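Major capsid protein (Paramecium bursaria Chlorella virus 1, PDB 5TIP) self-assembles, as glycosylated trimers, into the large icosahedral capsid of this virus. Local coordinates at residues L261-N266 with G349-S354; L312-I317 with S379-T384. One frame throughout, in Å; residues are numbered along the deposited sequence.

Interaction 1 of 2, residues L261-N266 with G349-S354; sequences LAWNFN and GVYLYS
Trp263 and Tyr351 face each other in an antiparallel beta pair inside the second of the protein's two hexon-type jelly-roll domains, the double jelly roll of large DNA virus capsid proteins. Strands 261-266 and 350-354 run at 164°. Two hydrogen-bonded pairs join them: Leu261 with Tyr353, with Leu261 N 2.8 Å from Tyr353 O, and Trp263 with Tyr351, where Tyr351 N is 2.9 Å from Trp263 O. Between them Ala262 faces Leu352 in a non-hydrogen-bonded pair, and Leu352 CA approaches Leu261 O to 3.3 Å in a CA-H...O contact.

Leu261, Trp263, Tyr351 and Tyr353 point to the face turned toward strand 312-319, where large, mainly apolar groups suit the domain interior. Tyr353 turns outward to Ile38 of a neighbouring subunit, so this edge reaches the trimer interface. Trp263 CG sits between backbone N and carbonyl carbon (chi1 68°), and the indole lies across its neighbour: Tyr351 CB rests over the six-membered ring, 3.6 Å from its centroid, a CH-pi contact. The phenol ring is slid off the five-membered ring of the indole, planes near parallel at 21°. On the other face small Ala262 and branched Val350 pack against helix 109-119 of the first jelly roll, and Asn264 bonds its amide oxygen to Asn414 on strand 412-426.

At the Gly349 end the strands part and a water bridges them, accepting from Phe265 N and donating to Gly349 O. Gly349 has a positive phi, where a CB would crowd the preceding carbonyl oxygen. Nearby, the edge of the Phe265 ring meets Tyr351, Phe265 CD2 being 3.8 Å from Tyr351 CE2.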
ATOM      1  N   LEU A 261       9.498  -7.041  20.055  1.00 24.20           N
ATOM      2  CA  LEU A 261       9.611  -5.980  21.044  1.00 18.94           C
ATOM      3  C   LEU A 261       9.569  -4.630  20.343  1.00 25.52           C
ATOM      4  O   LEU A 261      10.202  -4.442  19.300  1.00 29.65           O
ATOM      5  CB  LEU A 261      10.905  -6.103  21.852  1.00 24.48           C
ATOM      6  CG  LEU A 261      11.135  -7.389  22.645  1.00 24.08           C
ATOM      7  CD1 LEU A 261      12.435  -7.296  23.427  1.00 27.18           C
ATOM      8  CD2 LEU A 261       9.969  -7.662  23.577  1.00 24.30           C
ATOM      9  N   ALA A 262       8.812  -3.697  20.909  1.00 23.68           N
ATOM     10  CA  ALA A 262       8.724  -2.340  20.391  1.00 23.29           C
ATOM     11  C   ALA A 262       8.892  -1.359  21.539  1.00 25.36           C
ATOM     12  O   ALA A 262       8.302  -1.541  22.608  1.00 28.69           O
ATOM     13  CB  ALA A 262       7.390  -2.096  19.681  1.00 24.05           C
ATOM     14  N   TRP A 263       9.700  -0.323  21.324  1.00 24.25           N
ATOM     15  CA  TRP A 263       9.950   0.633  22.392  1.00 24.46           C
ATOM     16  C   TRP A 263      10.150   2.026  21.812  1.00 24.21           C
ATOM     17  O   TRP A 263      10.390   2.198  20.614  1.00 21.49           O
ATOM     18  CB  TRP A 263      11.148   0.209  23.255  1.00 22.70           C
ATOM     19  CG  TRP A 263      12.487   0.253  22.576  1.00 24.82           C
ATOM     20  CD1 TRP A 263      13.410   1.255  22.651  1.00 25.80           C
ATOM     21  CD2 TRP A 263      13.058  -0.755  21.731  1.00 24.57           C
ATOM     22  NE1 TRP A 263      14.519   0.935  21.904  1.00 24.95           N
ATOM     23  CE2 TRP A 263      14.327  -0.294  21.330  1.00 24.30           C
ATOM     24  CE3 TRP A 263      12.618  -2.000  21.273  1.00 22.84           C
ATOM     25  CZ2 TRP A 263      15.159  -1.032  20.493  1.00 24.64           C
ATOM     26  CZ3 TRP A 263      13.445  -2.732  20.442  1.00 21.78           C
ATOM     27  CH2 TRP A 263      14.700  -2.245  20.060  1.00 23.76           C
ATOM     28  N   ASN A 264      10.029   3.025  22.687  1.00 28.34           N
ATOM     29  CA  ASN A 264      10.244   4.417  22.319  1.00 27.84           C
ATOM     30  C   ASN A 264      10.721   5.188  23.542  1.00 31.08           C
ATOM     31  O   ASN A 264      10.538   4.757  24.683  1.00 33.84           O
ATOM     32  CB  ASN A 264       8.971   5.060  21.743  1.00 25.19           C
ATOM     33  CG  ASN A 264       7.822   5.100  22.741  1.00 25.17           C
ATOM     34  OD1 ASN A 264       7.869   5.820  23.739  1.00 30.36           O
ATOM     35  ND2 ASN A 264       6.771   4.340  22.461  1.00 24.62           N
ATOM     36  N   PHE A 265      11.335   6.343  23.287  1.00 28.28           N
ATOM     37  CA  PHE A 265      11.731   7.287  24.327  1.00 26.13           C
ATOM     38  C   PHE A 265      10.847   8.519  24.189  1.00 24.71           C
ATOM     39  O   PHE A 265      10.945   9.251  23.199  1.00 27.46           O
ATOM     40  CB  PHE A 265      13.209   7.649  24.212  1.00 24.85           C
ATOM     41  CG  PHE A 265      14.129   6.464  24.263  1.00 25.02           C
ATOM     42  CD1 PHE A 265      14.605   5.990  25.474  1.00 25.37           C
ATOM     43  CD2 PHE A 265      14.517   5.822  23.101  1.00 24.98           C
ATOM     44  CE1 PHE A 265      15.449   4.898  25.521  1.00 23.12           C
ATOM     45  CE2 PHE A 265      15.360   4.731  23.143  1.00 21.43           C
ATOM     46  CZ  PHE A 265      15.827   4.270  24.355  1.00 22.09           C
ATOM     47  N   ASN A 266       9.986   8.742  25.176  1.00 25.41           N
ATOM     48  CA  ASN A 266       8.958   9.770  25.105  1.00 26.90           C
ATOM     49  C   ASN A 266       9.188  10.841  26.161  1.00 31.89           C
ATOM     50  O   ASN A 266       9.562  10.538  27.297  1.00 36.31           O
ATOM     51  CB  ASN A 266       7.567   9.154  25.291  1.00 26.96           C
ATOM     52  CG  ASN A 266       6.523  10.178  25.684  1.00 30.92           C
ATOM     53  OD1 ASN A 266       6.059  10.195  26.824  1.00 32.61           O
ATOM     54  ND2 ASN A 266       6.150  11.040  24.746  1.00 32.85           N
ATOM     55  N   GLY A 349      12.408   7.578  16.459  1.00 23.56           N
ATOM     56  CA  GLY A 349      12.074   7.463  17.859  1.00 19.42           C
ATOM     57  C   GLY A 349      11.269   6.238  18.227  1.00 23.36           C
ATOM     58  O   GLY A 349      11.054   5.996  19.420  1.00 23.87           O
ATOM     59  N   VAL A 350      10.817   5.461  17.247  1.00 23.86           N
ATOM     60  CA  VAL A 350      10.106   4.210  17.481  1.00 21.81           C
ATOM     61  C   VAL A 350      10.975   3.077  16.959  1.00 22.17           C
ATOM     62  O   VAL A 350      11.445   3.123  15.816  1.00 26.05           O
ATOM     63  CB  VAL A 350       8.725   4.205  16.803  1.00 21.93           C
ATOM     64  CG1 VAL A 350       7.988   2.915  17.117  1.00 20.82           C
ATOM     65  CG2 VAL A 350       7.912   5.407  17.247  1.00 21.70           C
ATOM     66  N   TYR A 351      11.191   2.064  17.794  1.00 21.44           N
ATOM     67  CA  TYR A 351      12.136   1.001  17.490  1.00 22.13           C
ATOM     68  C   TYR A 351      11.454  -0.354  17.605  1.00 23.36           C
ATOM     69  O   TYR A 351      10.488  -0.522  18.352  1.00 25.93           O
ATOM     70  CB  TYR A 351      13.352   1.064  18.417  1.00 23.09           C
ATOM     71  CG  TYR A 351      13.992   2.432  18.475  1.00 24.28           C
ATOM     72  CD1 TYR A 351      14.965   2.803  17.557  1.00 23.88           C
ATOM     73  CD2 TYR A 351      13.615   3.357  19.440  1.00 22.94           C
ATOM     74  CE1 TYR A 351      15.549   4.053  17.603  1.00 22.04           C
ATOM     75  CE2 TYR A 351      14.192   4.609  19.492  1.00 19.99           C
ATOM     76  CZ  TYR A 351      15.158   4.951  18.571  1.00 22.83           C
ATOM     77  OH  TYR A 351      15.738   6.196  18.620  1.00 25.41           O
ATOM     78  N   LEU A 352      11.979  -1.319  16.853  1.00 24.09           N
ATOM     79  CA  LEU A 352      11.396  -2.648  16.767  1.00 22.75           C
ATOM     80  C   LEU A 352      12.498  -3.692  16.685  1.00 21.41           C
ATOM     81  O   LEU A 352      13.512  -3.484  16.013  1.00 23.76           O
ATOM     82  CB  LEU A 352      10.482  -2.768  15.538  1.00 22.86           C
ATOM     83  CG  LEU A 352       9.988  -4.162  15.141  1.00 23.41           C
ATOM     84  CD1 LEU A 352       8.848  -4.612  16.043  1.00 23.34           C
ATOM     85  CD2 LEU A 352       9.572  -4.191  13.679  1.00 23.56           C
ATOM     86  N   TYR A 353      12.298  -4.810  17.376  1.00 18.90           N
ATOM     87  CA  TYR A 353      13.059  -6.027  17.129  1.00 20.83           C
ATOM     88  C   TYR A 353      12.078  -7.183  17.048  1.00 22.21           C
ATOM     89  O   TYR A 353      11.371  -7.469  18.019  1.00 26.82           O
ATOM     90  CB  TYR A 353      14.108  -6.290  18.210  1.00 22.94           C
ATOM     91  CG  TYR A 353      14.964  -7.492  17.880  1.00 23.74           C
ATOM     92  CD1 TYR A 353      15.975  -7.406  16.933  1.00 22.94           C
ATOM     93  CD2 TYR A 353      14.745  -8.719  18.495  1.00 25.50           C
ATOM     94  CE1 TYR A 353      16.752  -8.502  16.615  1.00 24.95           C
ATOM     95  CE2 TYR A 353      15.519  -9.822  18.185  1.00 28.24           C
ATOM     96  CZ  TYR A 353      16.521  -9.706  17.244  1.00 29.51           C
ATOM     97  OH  TYR A 353      17.296 -10.799  16.929  1.00 32.76           O
ATOM     98  N   SER A 354      12.040  -7.845  15.898  1.00 23.12           N
ATOM     99  CA  SER A 354      11.066  -8.892  15.634  1.00 22.09           C
ATOM    100  C   SER A 354      11.709 -10.262  15.788  1.00 23.36           C
ATOM    101  O   SER A 354      12.785 -10.518  15.238  1.00 24.44           O
ATOM    102  CB  SER A 354      10.481  -8.740  14.229  1.00 20.93           C
ATOM    103  OG  SER A 354       9.562  -9.781  13.947  1.00 23.06           O
TER
HETATM  104  O   HOH W   1      12.400   7.586  21.090  1.00 26.37           O

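Interaction 2 of 2, residues L312-I317 with S379-T384; sequences LDSAKI and SLTYKT
Ser314 and Thr381 pair across an antiparallel beta ladder with a classic beta bulge, in the sheet of the second jelly roll that lies against the one holding strand 257-266. Two residues of one strand, Asp313 and Ser314, stand opposite the single residue Thr381, whose carbonyl oxygen is gripped by two amides: Asp313 N at 2.8 Å from Thr381 O and in the carbonyl plane, and Ser314 N at 3.1 Å from Thr381 O. The extra residue shifts the register by one, so Leu312 faces Tyr382 with their side chains diverging. Past the bulge the ladder is regular, and Ser379 N lies 2.8 Å from Lys316 O.

Ser314, Lys316, Ser379 and Thr381 form the partly exposed, polar face. Ser314 OG, turned between its own N and carbonyl carbon (chi1 63°), comes 3.4 Å from Thr381 CB, and a water spans Ser314 OG and Thr381 OG1. Ser379 OG bonds to Asn249, and the extended Lys316 carries its amine to a salt bridge with Asp323. On the opposite face small Ala315 lets Leu380 lie close: Leu380 CD2 is 3.9 Å from Ala315 CB and 3.7 Å from Leu312 CD1, the two leucines crossing at about a right angle.

Lys383 runs its aliphatic chain past the bulge, Lys383 CG 3.7 Å from Asp313 CB and its CE beside Leu312 O, while its amine forms a salt bridge with Glu307. Strand 322-329 bonds along the other edge of 312-319, strand 247-251 along the other edge of 376-387, and the leucine face packs onto strand 257-266.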
ATOM      1  N   LEU A 312      18.478   7.418  20.747  1.00 28.71           N
ATOM      2  CA  LEU A 312      19.171   6.146  20.916  1.00 27.15           C
ATOM      3  C   LEU A 312      20.310   6.025  19.909  1.00 28.50           C
ATOM      4  O   LEU A 312      20.098   6.160  18.700  1.00 30.10           O
ATOM      5  CB  LEU A 312      18.195   4.980  20.762  1.00 22.97           C
ATOM      6  CG  LEU A 312      18.790   3.593  21.024  1.00 23.48           C
ATOM      7  CD1 LEU A 312      19.353   3.490  22.437  1.00 22.32           C
ATOM      8  CD2 LEU A 312      17.766   2.494  20.771  1.00 22.03           C
ATOM      9  N   ASP A 313      21.519   5.780  20.412  1.00 27.90           N
ATOM     10  CA  ASP A 313      22.680   5.593  19.548  1.00 28.84           C
ATOM     11  C   ASP A 313      22.851   4.140  19.121  1.00 28.75           C
ATOM     12  O   ASP A 313      22.999   3.857  17.929  1.00 29.25           O
ATOM     13  CB  ASP A 313      23.955   6.077  20.244  1.00 31.37           C
ATOM     14  CG  ASP A 313      25.197   5.830  19.411  1.00 33.78           C
ATOM     15  OD1 ASP A 313      25.190   6.194  18.217  1.00 35.24           O
ATOM     16  OD2 ASP A 313      26.176   5.270  19.946  1.00 35.62           O
ATOM     17  N   SER A 314      22.845   3.214  20.076  1.00 28.11           N
ATOM     18  CA  SER A 314      22.995   1.801  19.765  1.00 27.00           C
ATOM     19  C   SER A 314      22.234   0.984  20.797  1.00 25.93           C
ATOM     20  O   SER A 314      21.874   1.481  21.867  1.00 26.23           O
ATOM     21  CB  SER A 314      24.471   1.387  19.727  1.00 33.30           C
ATOM     22  OG  SER A 314      25.087   1.563  20.992  1.00 40.27           O
ATOM     23  N   ALA A 315      21.989  -0.283  20.466  1.00 24.70           N
ATOM     24  CA  ALA A 315      21.244  -1.147  21.367  1.00 25.17           C
ATOM     25  C   ALA A 315      21.528  -2.606  21.046  1.00 28.89           C
ATOM     26  O   ALA A 315      21.867  -2.954  19.913  1.00 31.86           O
ATOM     27  CB  ALA A 315      19.737  -0.875  21.285  1.00 26.60           C
ATOM     28  N   LYS A 316      21.379  -3.447  22.065  1.00 30.64           N
ATOM     29  CA  LYS A 316      21.448  -4.892  21.910  1.00 29.65           C
ATOM     30  C   LYS A 316      20.662  -5.521  23.048  1.00 27.63           C
ATOM     31  O   LYS A 316      20.417  -4.893  24.079  1.00 26.91           O
ATOM     32  CB  LYS A 316      22.892  -5.406  21.906  1.00 32.07           C
ATOM     33  CG  LYS A 316      23.570  -5.361  23.270  1.00 33.59           C
ATOM     34  CD  LYS A 316      24.962  -5.974  23.227  1.00 34.72           C
ATOM     35  CE  LYS A 316      25.679  -5.812  24.560  1.00 40.42           C
ATOM     36  NZ  LYS A 316      27.072  -6.337  24.504  1.00 41.96           N
ATOM     37  N   ILE A 317      20.266  -6.772  22.845  1.00 29.20           N
ATOM     38  CA  ILE A 317      19.529  -7.536  23.842  1.00 30.52           C
ATOM     39  C   ILE A 317      20.437  -8.635  24.369  1.00 33.28           C
ATOM     40  O   ILE A 317      21.129  -9.306  23.595  1.00 34.77           O
ATOM     41  CB  ILE A 317      18.229  -8.126  23.263  1.00 29.28           C
ATOM     42  CG1 ILE A 317      17.319  -7.010  22.751  1.00 28.43           C
ATOM     43  CG2 ILE A 317      17.507  -8.961  24.309  1.00 28.46           C
ATOM     44  CD1 ILE A 317      16.067  -7.514  22.073  1.00 29.42           C
ATOM     45  N   SER A 379      20.208  -3.583  26.519  1.00 33.22           N
ATOM     46  CA  SER A 379      21.358  -2.721  26.759  1.00 32.47           C
ATOM     47  C   SER A 379      21.294  -1.537  25.802  1.00 31.99           C
ATOM     48  O   SER A 379      21.299  -1.720  24.580  1.00 30.94           O
ATOM     49  CB  SER A 379      22.663  -3.495  26.581  1.00 36.31           C
ATOM     50  OG  SER A 379      23.784  -2.683  26.878  1.00 41.61           O
ATOM     51  N   LEU A 380      21.251  -0.328  26.355  1.00 35.14           N
ATOM     52  CA  LEU A 380      21.066   0.885  25.576  1.00 35.66           C
ATOM     53  C   LEU A 380      22.290   1.782  25.691  1.00 38.90           C
ATOM     54  O   LEU A 380      23.002   1.765  26.699  1.00 41.79           O
ATOM     55  CB  LEU A 380      19.826   1.659  26.039  1.00 33.96           C
ATOM     56  CG  LEU A 380      18.479   0.945  25.938  1.00 34.28           C
ATOM     57  CD1 LEU A 380      17.382   1.814  26.527  1.00 36.56           C
ATOM     58  CD2 LEU A 380      18.170   0.597  24.493  1.00 34.82           C
ATOM     59  N   THR A 381      22.530   2.559  24.638  1.00 38.07           N
ATOM     60  CA  THR A 381      23.550   3.598  24.639  1.00 37.73           C
ATOM     61  C   THR A 381      22.987   4.809  23.915  1.00 34.91           C
ATOM     62  O   THR A 381      22.522   4.691  22.778  1.00 33.56           O
ATOM     63  CB  THR A 381      24.845   3.126  23.965  1.00 40.05           C
ATOM     64  OG1 THR A 381      25.394   2.024  24.698  1.00 39.65           O
ATOM     65  CG2 THR A 381      25.868   4.254  23.920  1.00 41.84           C
ATOM     66  N   TYR A 382      23.028   5.962  24.572  1.00 33.81           N
ATOM     67  CA  TYR A 382      22.416   7.173  24.048  1.00 30.52           C
ATOM     68  C   TYR A 382      23.447   8.037  23.338  1.00 29.35           C
ATOM     69  O   TYR A 382      24.650   7.963  23.600  1.00 31.27           O
ATOM     70  CB  TYR A 382      21.752   7.971  25.173  1.00 29.90           C
ATOM     71  CG  TYR A 382      20.722   7.180  25.941  1.00 28.63           C
ATOM     72  CD1 TYR A 382      19.461   6.950  25.412  1.00 29.49           C
ATOM     73  CD2 TYR A 382      21.013   6.651  27.190  1.00 29.84           C
ATOM     74  CE1 TYR A 382      18.519   6.224  26.108  1.00 31.92           C
ATOM     75  CE2 TYR A 382      20.076   5.922  27.892  1.00 31.45           C
ATOM     76  CZ  TYR A 382      18.830   5.711  27.346  1.00 33.02           C
ATOM     77  OH  TYR A 382      17.888   4.986  28.037  1.00 37.00           O
ATOM     78  N   LYS A 383      22.954   8.861  22.419  1.00 30.56           N
ATOM     79  CA  LYS A 383      23.800   9.841  21.766  1.00 33.45           C
ATOM     80  C   LYS A 383      24.174  10.951  22.743  1.00 35.96           C
ATOM     81  O   LYS A 383      23.560  11.120  23.801  1.00 38.48           O
ATOM     82  CB  LYS A 383      23.094  10.436  20.547  1.00 29.66           C
ATOM     83  CG  LYS A 383      22.661   9.412  19.514  1.00 28.54           C
ATOM     84  CD  LYS A 383      21.907  10.082  18.380  1.00 29.07           C
ATOM     85  CE  LYS A 383      21.392   9.067  17.375  1.00 29.26           C
ATOM     86  NZ  LYS A 383      20.584   9.723  16.309  1.00 31.52           N
ATOM     87  N   THR A 384      25.197  11.714  22.376  1.00 38.34           N
ATOM     88  CA  THR A 384      25.579  12.889  23.151  1.00 36.32           C
ATOM     89  C   THR A 384      24.683  14.046  22.731  1.00 33.20           C
ATOM     90  O   THR A 384      24.797  14.555  21.611  1.00 35.73           O
ATOM     91  CB  THR A 384      27.051  13.225  22.933  1.00 39.77           C
ATOM     92  OG1 THR A 384      27.861  12.109  23.320  1.00 40.87           O
ATOM     93  CG2 THR A 384      27.445  14.435  23.762  1.00 43.22           C
TER
HETATM   94  O   HOH W   2      24.838  -0.593  23.140  1.00 34.64           O

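From the N terminus the chain passes through the first jelly roll and reaches 261-266, then 312-317, then 349-354 and finally 379-384. Interaction 1 closes a loop of 82 residues that contains 312-317, and interaction 2 closes one of 61 residues that contains 349-354. The two therefore cross rather than nest, as the chain alternates between the two sheets of the second jelly roll. Their centres are 12 Å apart, and the side chains meet directly: Phe265 CE1 lies 3.4 Å from Tyr382 CE1, Phe265 CZ reaches Leu380 CD1, and Tyr351 OH packs on Leu312 CB. Interaction 1 thus holds one layer of this core and interaction 2 the other.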